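Local coordinates for uncharacterized protein (Bacteroides ovatus, PDB 4IRT) that is of unknown function but, as a putative neuraminidase with a BNR repeat-like domain of the beta-propeller clan, may act on sialic acid-containing glycans, at residues L170-N175 with E230-L235; R177-Q182 with W195-T200; T205-C210 with L244-E249. All coordinates share one frame; numbering follows the deposited sequence.

Contact 1: residues L170-N175 with E230-L235; sequences LIDGEN and ELPIKL. With EDO (1,2-ethanediol), chain K.
I171 and I233 pair as a single isolated bridge between two loops, and the peptide bond leading into P232, one residue before the bridge, is cis. Two nearly straight bonds frame I233: its N reaches L170 O at 2.8 Å, and its O accepts from D172 N, also at 2.8 Å. The ring of P232 turns toward the other loop, where its CG lies 3.6 Å from D172 OD2, the two side chains running side by side. D172 OD1 meanwhile accepts from E174 N at 2.8 Å, an Asx turn; E174 beyond it crosses K234 at about a right angle. There the carboxylate rests on the aliphatic part of the lysine, with E174 CD 3.7 Å from K234 CD, while K234 NZ bonds to S236. One water bridges the two loops, donating to D172 O and E174 OE2 and accepting from L235 N. An ethanediol, probably from the crystallisation liquor, donates a hydrogen bond through O2 to I171 O at 2.7 Å. Beneath the bridge, L170 and I171 pack on strands 151-157 and 191-198, and I233 and L235 on strand 206-214, which places these two loops across the junction of two neighbouring four-stranded sheets.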
loop_
_atom_site.group_PDB
_atom_site.type_symbol
_atom_site.label_atom_id
_atom_site.label_comp_id
_atom_site.label_asym_id
_atom_site.label_seq_id
_atom_site.Cartn_x
_atom_site.Cartn_y
_atom_site.Cartn_z
ATOM N N LEU A 170 15.453 1.461 -11.501
ATOM C CA LEU A 170 15.868 1.426 -10.122
ATOM C C LEU A 170 16.130 -0.005 -9.677
ATOM O O LEU A 170 17.161 -0.275 -9.073
ATOM C CB LEU A 170 14.780 2.063 -9.258
ATOM C CG LEU A 170 15.048 2.159 -7.767
ATOM C CD1 LEU A 170 16.406 2.794 -7.471
ATOM C CD2 LEU A 170 13.934 2.978 -7.128
ATOM N N ILE A 171 15.193 -0.911 -9.998
ATOM C CA ILE A 171 15.329 -2.335 -9.708
ATOM C C ILE A 171 15.399 -3.050 -11.050
ATOM O O ILE A 171 14.540 -2.861 -11.911
ATOM C CB ILE A 171 14.162 -2.876 -8.878
ATOM C CG1 ILE A 171 14.006 -2.136 -7.551
ATOM C CG2 ILE A 171 14.348 -4.344 -8.563
ATOM C CD1 ILE A 171 12.729 -2.507 -6.816
ATOM N N ASP A 172 16.463 -3.834 -11.239
ATOM C CA ASP A 172 16.752 -4.475 -12.504
ATOM C C ASP A 172 16.509 -5.972 -12.374
ATOM O O ASP A 172 17.229 -6.656 -11.655
ATOM C CB ASP A 172 18.220 -4.200 -12.891
ATOM C CG ASP A 172 18.562 -4.617 -14.310
ATOM O OD1 ASP A 172 17.695 -5.152 -15.054
ATOM O OD2 ASP A 172 19.739 -4.393 -14.687
ATOM N N GLY A 173 15.496 -6.448 -13.086
ATOM C CA GLY A 173 15.185 -7.871 -13.190
ATOM C C GLY A 173 16.029 -8.601 -14.212
ATOM O O GLY A 173 15.880 -9.806 -14.370
ATOM N N GLU A 174 16.893 -7.866 -14.918
ATOM C CA GLU A 174 17.896 -8.429 -15.818
ATOM C C GLU A 174 17.319 -9.373 -16.870
ATOM O O GLU A 174 17.962 -10.373 -17.237
ATOM C CB GLU A 174 19.003 -9.159 -15.037
ATOM C CG GLU A 174 19.748 -8.303 -14.030
ATOM C CD GLU A 174 20.787 -9.096 -13.283
ATOM O OE1 GLU A 174 21.866 -9.332 -13.852
ATOM O OE2 GLU A 174 20.521 -9.496 -12.144
ATOM N N ASN A 175 16.136 -9.035 -17.357
ATOM C CA ASN A 175 15.393 -9.873 -18.318
ATOM C C ASN A 175 15.164 -11.308 -17.872
ATOM O O ASN A 175 14.978 -12.175 -18.701
ATOM C CB ASN A 175 16.083 -9.848 -19.685
ATOM C CG ASN A 175 16.252 -8.427 -20.216
ATOM O OD1 ASN A 175 15.285 -7.666 -20.305
ATOM N ND2 ASN A 175 17.477 -8.054 -20.543
ATOM N N GLU A 230 25.331 1.328 -6.367
ATOM C CA GLU A 230 25.527 1.567 -7.786
ATOM C C GLU A 230 24.247 1.082 -8.447
ATOM O O GLU A 230 23.861 -0.084 -8.273
ATOM C CB GLU A 230 26.746 0.810 -8.287
ATOM C CG GLU A 230 27.992 1.236 -7.516
ATOM C CD GLU A 230 29.298 0.967 -8.250
ATOM O OE1 GLU A 230 29.377 1.235 -9.474
ATOM O OE2 GLU A 230 30.251 0.503 -7.586
ATOM N N LEU A 231 23.563 1.974 -9.159
ATOM C CA LEU A 231 22.281 1.632 -9.770
ATOM C C LEU A 231 22.477 0.979 -11.139
ATOM O O LEU A 231 23.459 1.245 -11.832
ATOM C CB LEU A 231 21.370 2.878 -9.897
ATOM C CG LEU A 231 21.126 3.617 -8.578
ATOM C CD1 LEU A 231 20.446 4.947 -8.834
ATOM C CD2 LEU A 231 20.293 2.755 -7.617
ATOM N N PRO A 232 21.527 0.144 -11.561
ATOM C CA PRO A 232 20.317 -0.234 -10.863
ATOM C C PRO A 232 20.581 -1.355 -9.858
ATOM O O PRO A 232 21.676 -1.966 -9.845
ATOM C CB PRO A 232 19.412 -0.726 -11.996
ATOM C CG PRO A 232 20.345 -1.253 -13.026
ATOM C CD PRO A 232 21.538 -0.350 -12.957
ATOM N N ILE A 233 19.583 -1.638 -9.028
ATOM C CA ILE A 233 19.759 -2.657 -8.005
ATOM C C ILE A 233 19.310 -3.983 -8.564
ATOM O O ILE A 233 18.154 -4.121 -8.975
ATOM C CB ILE A 233 18.980 -2.334 -6.715
ATOM C CG1 ILE A 233 19.288 -0.894 -6.256
ATOM C CG2 ILE A 233 19.355 -3.339 -5.630
ATOM C CD1 ILE A 233 18.442 -0.419 -5.073
ATOM N N LYS A 234 20.219 -4.960 -8.532
ATOM C CA LYS A 234 20.020 -6.300 -9.066
ATOM C C LYS A 234 20.059 -7.341 -7.944
ATOM O O LYS A 234 20.411 -7.036 -6.802
ATOM C CB LYS A 234 21.183 -6.670 -9.996
ATOM C CG LYS A 234 21.488 -5.726 -11.139
ATOM C CD LYS A 234 22.696 -6.224 -11.945
ATOM C CE LYS A 234 24.019 -6.058 -11.192
ATOM N NZ LYS A 234 24.962 -7.209 -11.362
ATOM N N LEU A 235 19.749 -8.584 -8.302
ATOM C CA LEU A 235 19.906 -9.726 -7.403
ATOM C C LEU A 235 21.231 -9.687 -6.654
ATOM O O LEU A 235 21.288 -9.879 -5.428
ATOM C CB LEU A 235 19.824 -11.033 -8.206
ATOM C CG LEU A 235 19.739 -12.268 -7.317
ATOM C CD1 LEU A 235 18.290 -12.613 -7.008
ATOM C CD2 LEU A 235 20.423 -13.451 -7.976
HETATM C C1 EDO K . 12.074 -5.403 -11.641
HETATM O O1 EDO K . 11.723 -5.732 -12.984
HETATM C C2 EDO K . 11.342 -4.123 -11.204
HETATM O O2 EDO K . 11.804 -2.969 -11.914
HETATM O O HOH W 1 18.321 -9.083 -10.882
#

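Contact 2: residues R177-Q182 with W195-T200; sequences RNAYWQ and WVWRET
A179 CB sits against two indoles, 3.8 Å from W195 CD1 and 4.1 Å from W197 CE3, on the face of the hairpin that also carries W181. The two tryptophans meet one another as well: W195 NE1 lies 3.3 Å above the plane of the W197 ring, toward its rim. On the other face of that ring R177 CD approaches, 3.5 Å from W197 CE3, so the indole is held between a second indole and an arginine methylene.

These side chains belong to the antiparallel strands 178-182 and 195-198 and, for R177, to the residue just before the first. N178 with R198 and Y180 with V196 are hydrogen-bonded pairs, each joined by two backbone bonds, and A179 with W197 and W181 with W195 are non-hydrogen-bonded. On the reverse face Y180 crosses R198 obliquely, its CE2 over one face of the guanidinium and 3.8 Å from R198 NE, which itself bonds to N206.

At the open end of the ladder R177 grips E199 side-on in a salt bridge. R177 NE meets OE1 of E199 at 2.9 Å and 169°, almost in the guanidinium plane, and R177 NH2 reaches the syn lone pair of E199 OE2, also at 2.9 Å but in a more bent bond. A bend at chi3 (57°) turns NE aside once CD has passed the indole. E199 OE1 also accepts from H207 NE2 on strand 206-214. Two bonds from R177 and one from H207 thus fix the rotation of the carboxylate.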
loop_
_atom_site.group_PDB
_atom_site.type_symbol
_atom_site.label_atom_id
_atom_site.label_comp_id
_atom_site.label_asym_id
_atom_site.label_seq_id
_atom_site.Cartn_x
_atom_site.Cartn_y
_atom_site.Cartn_z
ATOM N N ARG A 177 13.768 -11.922 -14.136
ATOM C CA ARG A 177 12.900 -11.968 -12.968
ATOM C C ARG A 177 12.129 -10.663 -12.814
ATOM O O ARG A 177 12.498 -9.641 -13.385
ATOM C CB ARG A 177 13.716 -12.257 -11.693
ATOM C CG ARG A 177 14.752 -11.178 -11.319
ATOM C CD ARG A 177 15.598 -11.585 -10.124
ATOM N NE ARG A 177 16.296 -12.858 -10.321
ATOM C CZ ARG A 177 17.444 -13.014 -10.977
ATOM N NH1 ARG A 177 18.102 -11.964 -11.467
ATOM N NH2 ARG A 177 17.956 -14.232 -11.134
ATOM N N ASN A 178 11.040 -10.734 -12.073
ATOM C CA ASN A 178 10.271 -9.582 -11.702
ATOM C C ASN A 178 10.543 -9.246 -10.231
ATOM O O ASN A 178 11.090 -10.060 -9.470
ATOM C CB ASN A 178 8.766 -9.842 -11.909
ATOM C CG ASN A 178 8.362 -9.919 -13.373
ATOM O OD1 ASN A 178 7.945 -10.958 -13.868
ATOM N ND2 ASN A 178 8.489 -8.828 -14.059
ATOM N N ALA A 179 10.105 -8.055 -9.842
ATOM C CA ALA A 179 10.022 -7.642 -8.436
ATOM C C ALA A 179 8.614 -7.161 -8.116
ATOM O O ALA A 179 7.896 -6.718 -9.025
ATOM C CB ALA A 179 11.013 -6.537 -8.172
ATOM N N TYR A 180 8.234 -7.255 -6.829
ATOM C CA TYR A 180 7.042 -6.638 -6.275
ATOM C C TYR A 180 7.464 -5.875 -5.057
ATOM O O TYR A 180 8.080 -6.444 -4.149
ATOM C CB TYR A 180 5.987 -7.670 -5.900
ATOM C CG TYR A 180 5.459 -8.356 -7.113
ATOM C CD1 TYR A 180 4.382 -7.819 -7.821
ATOM C CD2 TYR A 180 6.036 -9.518 -7.565
ATOM C CE1 TYR A 180 3.901 -8.447 -8.971
ATOM C CE2 TYR A 180 5.568 -10.153 -8.706
ATOM C CZ TYR A 180 4.508 -9.606 -9.406
ATOM O OH TYR A 180 4.077 -10.250 -10.542
ATOM N N TRP A 181 7.131 -4.588 -5.056
ATOM C CA TRP A 181 7.669 -3.639 -4.097
ATOM C C TRP A 181 6.602 -2.949 -3.271
ATOM O O TRP A 181 5.435 -3.001 -3.587
ATOM C CB TRP A 181 8.510 -2.575 -4.829
ATOM C CG TRP A 181 7.750 -1.867 -5.937
ATOM C CD1 TRP A 181 6.900 -0.832 -5.825
ATOM C CD2 TRP A 181 7.799 -2.209 -7.340
ATOM N NE1 TRP A 181 6.379 -0.495 -7.080
ATOM C CE2 TRP A 181 6.942 -1.328 -8.020
ATOM C CE3 TRP A 181 8.480 -3.189 -8.063
ATOM C CZ2 TRP A 181 6.733 -1.410 -9.391
ATOM C CZ3 TRP A 181 8.298 -3.260 -9.409
ATOM C CH2 TRP A 181 7.414 -2.380 -10.072
ATOM N N GLN A 182 7.056 -2.284 -2.217
ATOM C CA GLN A 182 6.283 -1.335 -1.408
ATOM C C GLN A 182 7.215 -0.264 -0.860
ATOM O O GLN A 182 8.432 -0.487 -0.735
ATOM C CB GLN A 182 5.522 -2.046 -0.253
ATOM C CG GLN A 182 6.392 -2.955 0.636
ATOM C CD GLN A 182 6.543 -4.370 0.122
ATOM O OE1 GLN A 182 5.677 -4.899 -0.589
ATOM N NE2 GLN A 182 7.674 -5.006 0.472
ATOM N N TRP A 195 11.167 -4.982 -1.376
ATOM C CA TRP A 195 10.604 -5.817 -2.427
ATOM C C TRP A 195 10.961 -7.267 -2.254
ATOM O O TRP A 195 11.874 -7.584 -1.515
ATOM C CB TRP A 195 11.045 -5.333 -3.815
ATOM C CG TRP A 195 12.471 -5.501 -4.178
ATOM C CD1 TRP A 195 13.012 -6.532 -4.948
ATOM C CD2 TRP A 195 13.558 -4.601 -3.903
ATOM N NE1 TRP A 195 14.354 -6.322 -5.132
ATOM C CE2 TRP A 195 14.720 -5.151 -4.511
ATOM C CE3 TRP A 195 13.681 -3.416 -3.163
ATOM C CZ2 TRP A 195 15.981 -4.564 -4.383
ATOM C CZ3 TRP A 195 14.959 -2.801 -3.056
ATOM C CH2 TRP A 195 16.076 -3.377 -3.667
ATOM N N VAL A 196 10.226 -8.118 -2.956
ATOM C CA VAL A 196 10.553 -9.534 -3.108
ATOM C C VAL A 196 10.831 -9.754 -4.585
ATOM O O VAL A 196 10.337 -9.006 -5.459
ATOM C CB VAL A 196 9.398 -10.471 -2.653
ATOM C CG1 VAL A 196 8.958 -10.103 -1.223
ATOM C CG2 VAL A 196 8.231 -10.431 -3.628
ATOM N N TRP A 197 11.660 -10.740 -4.863
ATOM C CA TRP A 197 11.855 -11.160 -6.209
ATOM C C TRP A 197 10.806 -12.172 -6.565
ATOM O O TRP A 197 10.351 -12.938 -5.712
ATOM C CB TRP A 197 13.211 -11.812 -6.367
ATOM C CG TRP A 197 14.371 -10.893 -6.117
ATOM C CD1 TRP A 197 15.304 -11.018 -5.132
ATOM C CD2 TRP A 197 14.766 -9.747 -6.898
ATOM N NE1 TRP A 197 16.251 -10.018 -5.243
ATOM C CE2 TRP A 197 15.944 -9.232 -6.322
ATOM C CE3 TRP A 197 14.249 -9.124 -8.041
ATOM C CZ2 TRP A 197 16.628 -8.109 -6.859
ATOM C CZ3 TRP A 197 14.925 -8.027 -8.563
ATOM C CH2 TRP A 197 16.094 -7.529 -7.966
ATOM N N ARG A 198 10.411 -12.194 -7.834
ATOM C CA ARG A 198 9.682 -13.354 -8.335
ATOM C C ARG A 198 10.437 -13.894 -9.530
ATOM O O ARG A 198 10.570 -13.217 -10.543
ATOM C CB ARG A 198 8.254 -13.076 -8.751
ATOM C CG ARG A 198 7.565 -14.418 -8.991
ATOM C CD ARG A 198 6.162 -14.341 -9.494
ATOM N NE ARG A 198 5.229 -13.959 -8.447
ATOM C CZ ARG A 198 3.930 -13.871 -8.646
ATOM N NH1 ARG A 198 3.423 -14.209 -9.827
ATOM N NH2 ARG A 198 3.126 -13.469 -7.673
ATOM N N GLU A 199 10.863 -15.134 -9.424
ATOM C CA GLU A 199 11.797 -15.694 -10.354
ATOM C C GLU A 199 11.174 -15.987 -11.729
ATOM O O GLU A 199 11.798 -15.700 -12.739
ATOM C CB GLU A 199 12.450 -16.922 -9.734
ATOM C CG GLU A 199 13.832 -17.214 -10.237
ATOM C CD GLU A 199 14.817 -16.041 -10.174
ATOM O OE1 GLU A 199 14.749 -15.142 -9.322
ATOM O OE2 GLU A 199 15.739 -16.058 -10.979
ATOM N N THR A 200 9.922 -16.477 -11.764
ATOM C CA THR A 200 9.236 -16.738 -13.023
ATOM C C THR A 200 7.722 -16.528 -12.869
ATOM O O THR A 200 7.279 -15.853 -11.954
ATOM C CB THR A 200 9.645 -18.141 -13.583
ATOM O OG1 THR A 200 9.135 -18.352 -14.919
ATOM C CG2 THR A 200 9.170 -19.276 -12.660
HETATM O O HOH W 2 9.112 -13.426 -12.911
#

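Contact 3: residues T205-C210 with L244-E249; sequences TNHDIC and LPQNCE
D208 and L244 are joined by two hydrogen bonds, one from each backbone. D208 N donates to L244 O at 2.9 Å, a bent bond of 133°, and L244 N donates to D208 OD1 at 3.1 Å, reaching that oxygen on its anti side. A side-chain oxygen thus receives L244 N, much as a main-chain carbonyl might in a regular ladder. L244 CD1 also touches I209 CD1 at 4.1 Å, the two side chains running in the same direction.

Further along, Q246 extends beyond CG and lies alongside both T205 and H207. Its OE1 comes 3.3 Å from T205 CB, while its CG is 3.9 Å from H207 CD2, with the amide and imidazole planes only 19° apart. Q246 CA makes a CA-H...O contact to N206 O, and a water bonded to N206 O accepts from C248 N.

Strand 206-214 is the third of the four antiparallel strands of its sheet, in keeping with the up-and-down blade of a beta-propeller. The segment 244-249 follows strand 239-242, an edge strand of this sheet, and carries the chain on toward strand 255-258 of the next sheet.

A second layer fixes the groups that D208 and H207 present. H207 ND1 donates to D208 OD2 at 2.8 Å and 169°, in the plane of the imidazole but from above that of the carboxylate, so the aspartate is shared between the histidine and L244. At the far side of the ring H207 NE2 bonds to E199, and the ring also meets W197. L244 and I209 also touch W270 on strand 264-271.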
loop_
_atom_site.group_PDB
_atom_site.type_symbol
_atom_site.label_atom_id
_atom_site.label_comp_id
_atom_site.label_asym_id
_atom_site.label_seq_id
_atom_site.Cartn_x
_atom_site.Cartn_y
_atom_site.Cartn_z
ATOM N N THR A 205 7.446 -18.961 -6.781
ATOM C CA THR A 205 8.811 -18.604 -7.100
ATOM C C THR A 205 9.194 -17.208 -6.563
ATOM O O THR A 205 10.265 -16.696 -6.887
ATOM C CB THR A 205 9.139 -18.742 -8.618
ATOM O OG1 THR A 205 8.536 -17.685 -9.383
ATOM C CG2 THR A 205 8.687 -20.094 -9.155
ATOM N N ASN A 206 8.329 -16.600 -5.744
ATOM C CA ASN A 206 8.724 -15.439 -4.944
ATOM C C ASN A 206 9.858 -15.868 -3.994
ATOM O O ASN A 206 9.860 -16.999 -3.476
ATOM C CB ASN A 206 7.580 -14.948 -4.041
ATOM C CG ASN A 206 6.448 -14.272 -4.780
ATOM O OD1 ASN A 206 6.571 -13.811 -5.942
ATOM N ND2 ASN A 206 5.305 -14.185 -4.078
ATOM N N HIS A 207 10.816 -14.979 -3.803
ATOM C CA HIS A 207 11.855 -15.212 -2.825
ATOM C C HIS A 207 12.506 -13.919 -2.373
ATOM O O HIS A 207 12.609 -12.962 -3.152
ATOM C CB HIS A 207 12.906 -16.181 -3.380
ATOM C CG HIS A 207 13.587 -15.712 -4.633
ATOM N ND1 HIS A 207 14.795 -15.045 -4.617
ATOM C CD2 HIS A 207 13.255 -15.855 -5.936
ATOM C CE1 HIS A 207 15.170 -14.786 -5.859
ATOM N NE2 HIS A 207 14.250 -15.266 -6.681
ATOM N N ASP A 208 12.943 -13.929 -1.108
ATOM C CA ASP A 208 13.722 -12.859 -0.468
ATOM C C ASP A 208 12.949 -11.560 -0.219
ATOM O O ASP A 208 11.923 -11.297 -0.846
ATOM C CB ASP A 208 15.000 -12.556 -1.292
ATOM C CG ASP A 208 15.922 -13.757 -1.386
ATOM O OD1 ASP A 208 16.220 -14.393 -0.342
ATOM O OD2 ASP A 208 16.354 -14.082 -2.516
ATOM N N ILE A 209 13.445 -10.796 0.751
ATOM C CA ILE A 209 13.016 -9.432 1.022
ATOM C C ILE A 209 14.233 -8.524 0.990
ATOM O O ILE A 209 15.178 -8.696 1.791
ATOM C CB ILE A 209 12.295 -9.296 2.389
ATOM C CG1 ILE A 209 11.141 -10.321 2.479
ATOM C CG2 ILE A 209 11.781 -7.865 2.569
ATOM C CD1 ILE A 209 10.283 -10.241 3.732
ATOM N N CYS A 210 14.194 -7.542 0.099
ATOM C CA CYS A 210 15.320 -6.635 -0.132
ATOM C C CYS A 210 14.924 -5.193 0.239
ATOM O O CYS A 210 13.758 -4.879 0.367
ATOM C CB CYS A 210 15.762 -6.691 -1.601
ATOM S SG CYS A 210 16.372 -8.320 -2.147
ATOM N N LEU A 244 14.887 -15.566 2.149
ATOM C CA LEU A 244 13.806 -16.531 2.200
ATOM C C LEU A 244 13.717 -17.238 0.878
ATOM O O LEU A 244 13.729 -16.583 -0.171
ATOM C CB LEU A 244 12.469 -15.803 2.463
ATOM C CG LEU A 244 12.330 -15.213 3.860
ATOM C CD1 LEU A 244 11.180 -14.218 3.901
ATOM C CD2 LEU A 244 12.146 -16.318 4.895
ATOM N N PRO A 245 13.565 -18.563 0.907
ATOM C CA PRO A 245 13.597 -19.324 -0.328
ATOM C C PRO A 245 12.292 -19.251 -1.141
ATOM O O PRO A 245 11.259 -18.774 -0.666
ATOM C CB PRO A 245 13.812 -20.753 0.187
ATOM C CG PRO A 245 13.009 -20.761 1.472
ATOM C CD PRO A 245 13.359 -19.437 2.086
ATOM N N GLN A 246 12.333 -19.817 -2.343
ATOM C CA GLN A 246 11.107 -20.098 -3.056
ATOM C C GLN A 246 10.369 -21.189 -2.264
ATOM O O GLN A 246 10.979 -21.863 -1.433
ATOM C CB GLN A 246 11.432 -20.569 -4.468
ATOM C CG GLN A 246 12.197 -19.514 -5.271
ATOM C CD GLN A 246 12.407 -19.919 -6.717
ATOM O OE1 GLN A 246 11.553 -20.566 -7.336
ATOM N NE2 GLN A 246 13.556 -19.528 -7.270
ATOM N N ASN A 247 9.065 -21.311 -2.497
ATOM C CA ASN A 247 8.220 -22.336 -1.878
ATOM C C ASN A 247 8.123 -22.256 -0.349
ATOM O O ASN A 247 8.035 -23.265 0.324
ATOM C CB ASN A 247 8.656 -23.726 -2.338
ATOM C CG ASN A 247 8.489 -23.898 -3.824
ATOM O OD1 ASN A 247 7.370 -23.957 -4.315
ATOM N ND2 ASN A 247 9.603 -23.947 -4.554
ATOM N N CYS A 248 8.118 -21.040 0.196
ATOM C CA CYS A 248 7.810 -20.881 1.606
ATOM C C CYS A 248 6.583 -20.023 1.842
ATOM O O CYS A 248 6.394 -19.481 2.959
ATOM C CB CYS A 248 9.031 -20.392 2.417
ATOM S SG CYS A 248 9.468 -18.672 2.174
ATOM N N GLU A 249 5.746 -19.916 0.813
ATOM C CA GLU A 249 4.483 -19.162 0.860
ATOM C C GLU A 249 4.717 -17.661 1.117
ATOM O O GLU A 249 3.884 -16.974 1.708
ATOM C CB GLU A 249 3.563 -19.729 1.941
ATOM C CG GLU A 249 3.310 -21.207 1.891
ATOM C CD GLU A 249 2.696 -21.711 0.592
ATOM O OE1 GLU A 249 2.227 -20.919 -0.268
ATOM O OE2 GLU A 249 2.652 -22.958 0.462
HETATM O O HOH W 3 8.181 -18.402 -1.244
#

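All three contacts involve one four-stranded antiparallel sheet or the loops next to it. Contacts 2 and 3 lie with centres 9 Å apart on adjacent strands, 191-198 and 206-214, and meet through W195 O and C210 N at 2.8 Å and through E199 OE1 and H207 NE2 at 2.7 Å. Contact 1 closes a loop of chain within which contact 2 is nested; their centres are 11 Å apart, and I171 CG2 packs on W197 CH2 at 3.7 Å. The ethanediol bound at contact 1 also bonds to L151 and G149. Contacts 1 and 3 are about 18 Å apart between centres, yet L235 CD1 reaches H207 CE1 at 4.0 Å. W197 and H207 thus lie where the three contacts converge.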